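Local coordinates for protein acyl-CoA dehydrogenase (Slackia heliotrinireducens, PDB 4RM7) that belongs to the acyl-CoA dehydrogenase family, pairing helical N- and C-terminal domains with a beta-sheet middle domain, and assembles as a tetramer, at residues R316-Y324 and M372-Q383. Sequence-based numbering, arbitrary orientation.
Sequences RLSVALMKY and MVVIAAPLILEQ
Leu317 drops as a knob into a hole formed by Ala376, Leu379, Ile380 and Gln383, where the start of helix 316-341 meets the last helix of the C-terminal helical domain. The axes of the two segments approach to 9.1 Å, their directions 138° apart, antiparallel but strongly inclined. With CG anti to the backbone N (chi1 -175°), the leucine's branches fork: CD1 lies 3.7 Å from Ala376 CB, while CD2 reaches Ile380 CG1. Gln383 OE1 merely touches Leu317 CD2, at 3.4 Å; its NE2 makes a weak hydrogen bond to Glu292 of the second subunit. Ala320 CB and Ala376 CB are 4.1 Å apart; with only methyls here, the helices can approach until the CA atoms of Ala320 and Met372 are 5.3 Å apart. One turn before Ala376, Met372, modelled as selenomethionine, folds its flexible chain so that SE rests 3.7 Å from Lys323 CB. That lysine offers its aliphatic part, for NZ turns away to the carbonyls of Tyr362, Ala365 and Gly367. Tyr324 takes Met372 CB at its ring edge and runs alongside Val373, CE1 to CG2 3.5 Å; its OH bonds to Glu290 of the second subunit.

The Arg316 margin is partly exposed rather than buried, and methyls meet it side-on instead of a knob filling a hole. Leu379 CD1 lies over one face of the guanidinium, and Ile375 CG2 approaches NH1 at 3.7 Å. Such a flat group accepts methyls over its face while its N-H groups point outward in its plane. The helices are therefore joined by apolar packing and shape, while the polar ends of Lys323 and Tyr324 bond to other parts of the chain and tetramer.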
loop_
_atom_site.group_PDB
_atom_site.type_symbol
_atom_site.label_atom_id
_atom_site.label_comp_id
_atom_site.label_asym_id
_atom_site.label_seq_id
_atom_site.Cartn_x
_atom_site.Cartn_y
_atom_site.Cartn_z
ATOM N N ARG A 316 -9.365 5.986 -25.345
ATOM C CA ARG A 316 -8.002 6.191 -24.859
ATOM C C ARG A 316 -7.858 5.889 -23.369
ATOM O O ARG A 316 -6.841 5.355 -22.930
ATOM C CB ARG A 316 -7.560 7.623 -25.130
ATOM C CG ARG A 316 -7.464 7.975 -26.608
ATOM C CD ARG A 316 -6.147 8.651 -26.928
ATOM N NE ARG A 316 -5.960 9.927 -26.224
ATOM C CZ ARG A 316 -4.850 10.266 -25.563
ATOM N NH1 ARG A 316 -3.820 9.421 -25.499
ATOM N NH2 ARG A 316 -4.777 11.447 -24.958
ATOM N N LEU A 317 -8.886 6.230 -22.595
ATOM C CA LEU A 317 -8.834 6.110 -21.145
ATOM C C LEU A 317 -8.724 4.666 -20.686
ATOM O O LEU A 317 -8.045 4.385 -19.697
ATOM C CB LEU A 317 -10.060 6.725 -20.522
ATOM C CG LEU A 317 -10.048 6.745 -18.997
ATOM C CD1 LEU A 317 -8.770 7.442 -18.502
ATOM C CD2 LEU A 317 -11.274 7.496 -18.551
ATOM N N SER A 318 -9.396 3.759 -21.390
ATOM C CA SER A 318 -9.303 2.335 -21.063
ATOM C C SER A 318 -7.851 1.872 -21.106
ATOM O O SER A 318 -7.381 1.199 -20.195
ATOM C CB SER A 318 -10.122 1.482 -22.029
ATOM O OG SER A 318 -11.502 1.751 -21.940
ATOM N N VAL A 319 -7.153 2.238 -22.177
ATOM C CA VAL A 319 -5.767 1.832 -22.378
ATOM C C VAL A 319 -4.850 2.494 -21.349
ATOM O O VAL A 319 -3.912 1.884 -20.848
ATOM C CB VAL A 319 -5.316 2.168 -23.808
ATOM C CG1 VAL A 319 -3.791 2.091 -23.947
ATOM C CG2 VAL A 319 -6.019 1.235 -24.807
ATOM N N ALA A 320 -5.147 3.735 -21.004
ATOM C CA ALA A 320 -4.359 4.428 -19.996
ATOM C C ALA A 320 -4.538 3.800 -18.601
ATOM O O ALA A 320 -3.573 3.664 -17.849
ATOM C CB ALA A 320 -4.731 5.915 -19.977
ATOM N N LEU A 321 -5.763 3.422 -18.251
ATOM C CA LEU A 321 -6.020 2.868 -16.917
ATOM C C LEU A 321 -5.392 1.479 -16.802
ATOM O O LEU A 321 -4.749 1.165 -15.819
ATOM C CB LEU A 321 -7.526 2.810 -16.619
ATOM C CG LEU A 321 -8.242 4.160 -16.494
ATOM C CD1 LEU A 321 -9.719 3.955 -16.193
ATOM C CD2 LEU A 321 -7.589 5.036 -15.424
HETATM N N MSE A 322 -5.582 0.667 -17.832
HETATM C CA MSE A 322 -4.908 -0.610 -17.984
HETATM C C MSE A 322 -3.386 -0.489 -17.816
HETATM O O MSE A 322 -2.795 -1.193 -17.019
HETATM C CB MSE A 322 -5.240 -1.198 -19.363
HETATM C CG MSE A 322 -4.526 -2.482 -19.678
HETATM SE SE MSE A 322 -4.399 -2.741 -21.591
HETATM C CE MSE A 322 -3.003 -1.402 -21.921
ATOM N N LYS A 323 -2.751 0.409 -18.553
ATOM C CA LYS A 323 -1.295 0.517 -18.479
ATOM C C LYS A 323 -0.836 1.018 -17.115
ATOM O O LYS A 323 0.264 0.716 -16.676
ATOM C CB LYS A 323 -0.761 1.439 -19.584
ATOM C CG LYS A 323 0.757 1.450 -19.701
ATOM C CD LYS A 323 1.293 0.023 -19.791
ATOM C CE LYS A 323 2.762 -0.020 -20.202
ATOM N NZ LYS A 323 3.641 0.732 -19.273
ATOM N N TYR A 324 -1.678 1.794 -16.447
ATOM C CA TYR A 324 -1.318 2.330 -15.138
ATOM C C TYR A 324 -1.286 1.214 -14.107
ATOM O O TYR A 324 -0.442 1.188 -13.218
ATOM C CB TYR A 324 -2.314 3.424 -14.703
ATOM C CG TYR A 324 -2.005 4.069 -13.363
ATOM C CD1 TYR A 324 -1.053 5.067 -13.255
ATOM C CD2 TYR A 324 -2.680 3.687 -12.210
ATOM C CE1 TYR A 324 -0.770 5.668 -12.035
ATOM C CE2 TYR A 324 -2.408 4.287 -10.967
ATOM C CZ TYR A 324 -1.453 5.272 -10.892
ATOM O OH TYR A 324 -1.166 5.857 -9.673
HETATM N N MSE A 372 0.909 7.864 -17.857
HETATM C CA MSE A 372 -0.497 7.465 -17.902
HETATM C C MSE A 372 -1.375 8.406 -17.071
HETATM O O MSE A 372 -2.480 8.743 -17.484
HETATM C CB MSE A 372 -0.672 6.022 -17.431
HETATM C CG MSE A 372 0.045 4.981 -18.292
HETATM SE SE MSE A 372 -0.352 5.086 -20.232
HETATM C CE MSE A 372 1.368 5.736 -20.832
ATOM N N VAL A 373 -0.882 8.853 -15.919
ATOM C CA VAL A 373 -1.606 9.850 -15.125
ATOM C C VAL A 373 -1.871 11.130 -15.913
ATOM O O VAL A 373 -2.959 11.670 -15.878
ATOM C CB VAL A 373 -0.845 10.204 -13.848
ATOM C CG1 VAL A 373 -1.368 11.497 -13.259
ATOM C CG2 VAL A 373 -0.952 9.070 -12.840
ATOM N N VAL A 374 -0.870 11.596 -16.645
ATOM C CA VAL A 374 -0.983 12.829 -17.415
ATOM C C VAL A 374 -1.980 12.667 -18.578
ATOM O O VAL A 374 -2.721 13.575 -18.904
ATOM C CB VAL A 374 0.430 13.271 -17.929
ATOM C CG1 VAL A 374 0.330 14.339 -18.966
ATOM C CG2 VAL A 374 1.269 13.770 -16.771
ATOM N N ILE A 375 -1.999 11.492 -19.184
ATOM C CA ILE A 375 -2.933 11.162 -20.252
ATOM C C ILE A 375 -4.369 10.966 -19.740
ATOM O O ILE A 375 -5.334 11.367 -20.383
ATOM C CB ILE A 375 -2.475 9.865 -20.965
ATOM C CG1 ILE A 375 -1.188 10.110 -21.750
ATOM C CG2 ILE A 375 -3.583 9.265 -21.853
ATOM C CD1 ILE A 375 -0.557 8.805 -22.215
ATOM N N ALA A 376 -4.499 10.339 -18.575
ATOM C CA ALA A 376 -5.796 9.879 -18.096
ATOM C C ALA A 376 -6.642 10.951 -17.400
ATOM O O ALA A 376 -7.872 10.950 -17.526
ATOM C CB ALA A 376 -5.606 8.697 -17.156
ATOM N N ALA A 377 -6.005 11.851 -16.656
ATOM C CA ALA A 377 -6.767 12.782 -15.826
ATOM C C ALA A 377 -7.700 13.688 -16.651
ATOM O O ALA A 377 -8.860 13.862 -16.268
ATOM C CB ALA A 377 -5.836 13.612 -14.967
ATOM N N PRO A 378 -7.220 14.257 -17.784
ATOM C CA PRO A 378 -8.183 15.060 -18.560
ATOM C C PRO A 378 -9.314 14.226 -19.169
ATOM O O PRO A 378 -10.449 14.708 -19.249
ATOM C CB PRO A 378 -7.318 15.711 -19.664
ATOM C CG PRO A 378 -6.033 14.983 -19.645
ATOM C CD PRO A 378 -5.843 14.462 -18.259
ATOM N N LEU A 379 -9.022 12.996 -19.575
ATOM C CA LEU A 379 -10.057 12.103 -20.095
ATOM C C LEU A 379 -11.097 11.751 -19.032
ATOM O O LEU A 379 -12.280 11.562 -19.339
ATOM C CB LEU A 379 -9.415 10.834 -20.647
ATOM C CG LEU A 379 -8.398 11.134 -21.760
ATOM C CD1 LEU A 379 -7.682 9.887 -22.164
ATOM C CD2 LEU A 379 -9.111 11.751 -22.959
ATOM N N ILE A 380 -10.645 11.664 -17.783
ATOM C CA ILE A 380 -11.535 11.412 -16.660
ATOM C C ILE A 380 -12.460 12.625 -16.428
ATOM O O ILE A 380 -13.666 12.462 -16.270
ATOM C CB ILE A 380 -10.726 11.078 -15.392
ATOM C CG1 ILE A 380 -10.083 9.687 -15.538
ATOM C CG2 ILE A 380 -11.604 11.127 -14.147
ATOM C CD1 ILE A 380 -9.106 9.341 -14.429
ATOM N N LEU A 381 -11.891 13.830 -16.452
ATOM C CA LEU A 381 -12.658 15.064 -16.335
ATOM C C LEU A 381 -13.688 15.151 -17.427
ATOM O O LEU A 381 -14.855 15.429 -17.182
ATOM C CB LEU A 381 -11.748 16.283 -16.399
ATOM C CG LEU A 381 -10.920 16.617 -15.155
ATOM C CD1 LEU A 381 -10.792 18.109 -15.024
ATOM C CD2 LEU A 381 -11.527 16.047 -13.904
ATOM N N GLU A 382 -13.228 14.900 -18.640
ATOM C CA GLU A 382 -14.074 14.852 -19.817
ATOM C C GLU A 382 -15.201 13.834 -19.618
ATOM O O GLU A 382 -16.357 14.102 -19.936
ATOM C CB GLU A 382 -13.195 14.523 -21.030
ATOM C CG GLU A 382 -13.801 14.587 -22.423
ATOM C CD GLU A 382 -12.783 14.109 -23.486
ATOM O OE1 GLU A 382 -12.918 12.974 -24.006
ATOM O OE2 GLU A 382 -11.821 14.855 -23.784
ATOM N N GLN A 383 -14.878 12.680 -19.048
ATOM C CA GLN A 383 -15.870 11.612 -18.921
ATOM C C GLN A 383 -16.977 11.970 -17.930
ATOM O O GLN A 383 -18.143 11.617 -18.121
ATOM C CB GLN A 383 -15.187 10.303 -18.509
ATOM C CG GLN A 383 -16.139 9.226 -18.032
ATOM C CD GLN A 383 -15.426 7.941 -17.647
ATOM O OE1 GLN A 383 -14.636 7.395 -18.427
ATOM N NE2 GLN A 383 -15.705 7.449 -16.440
#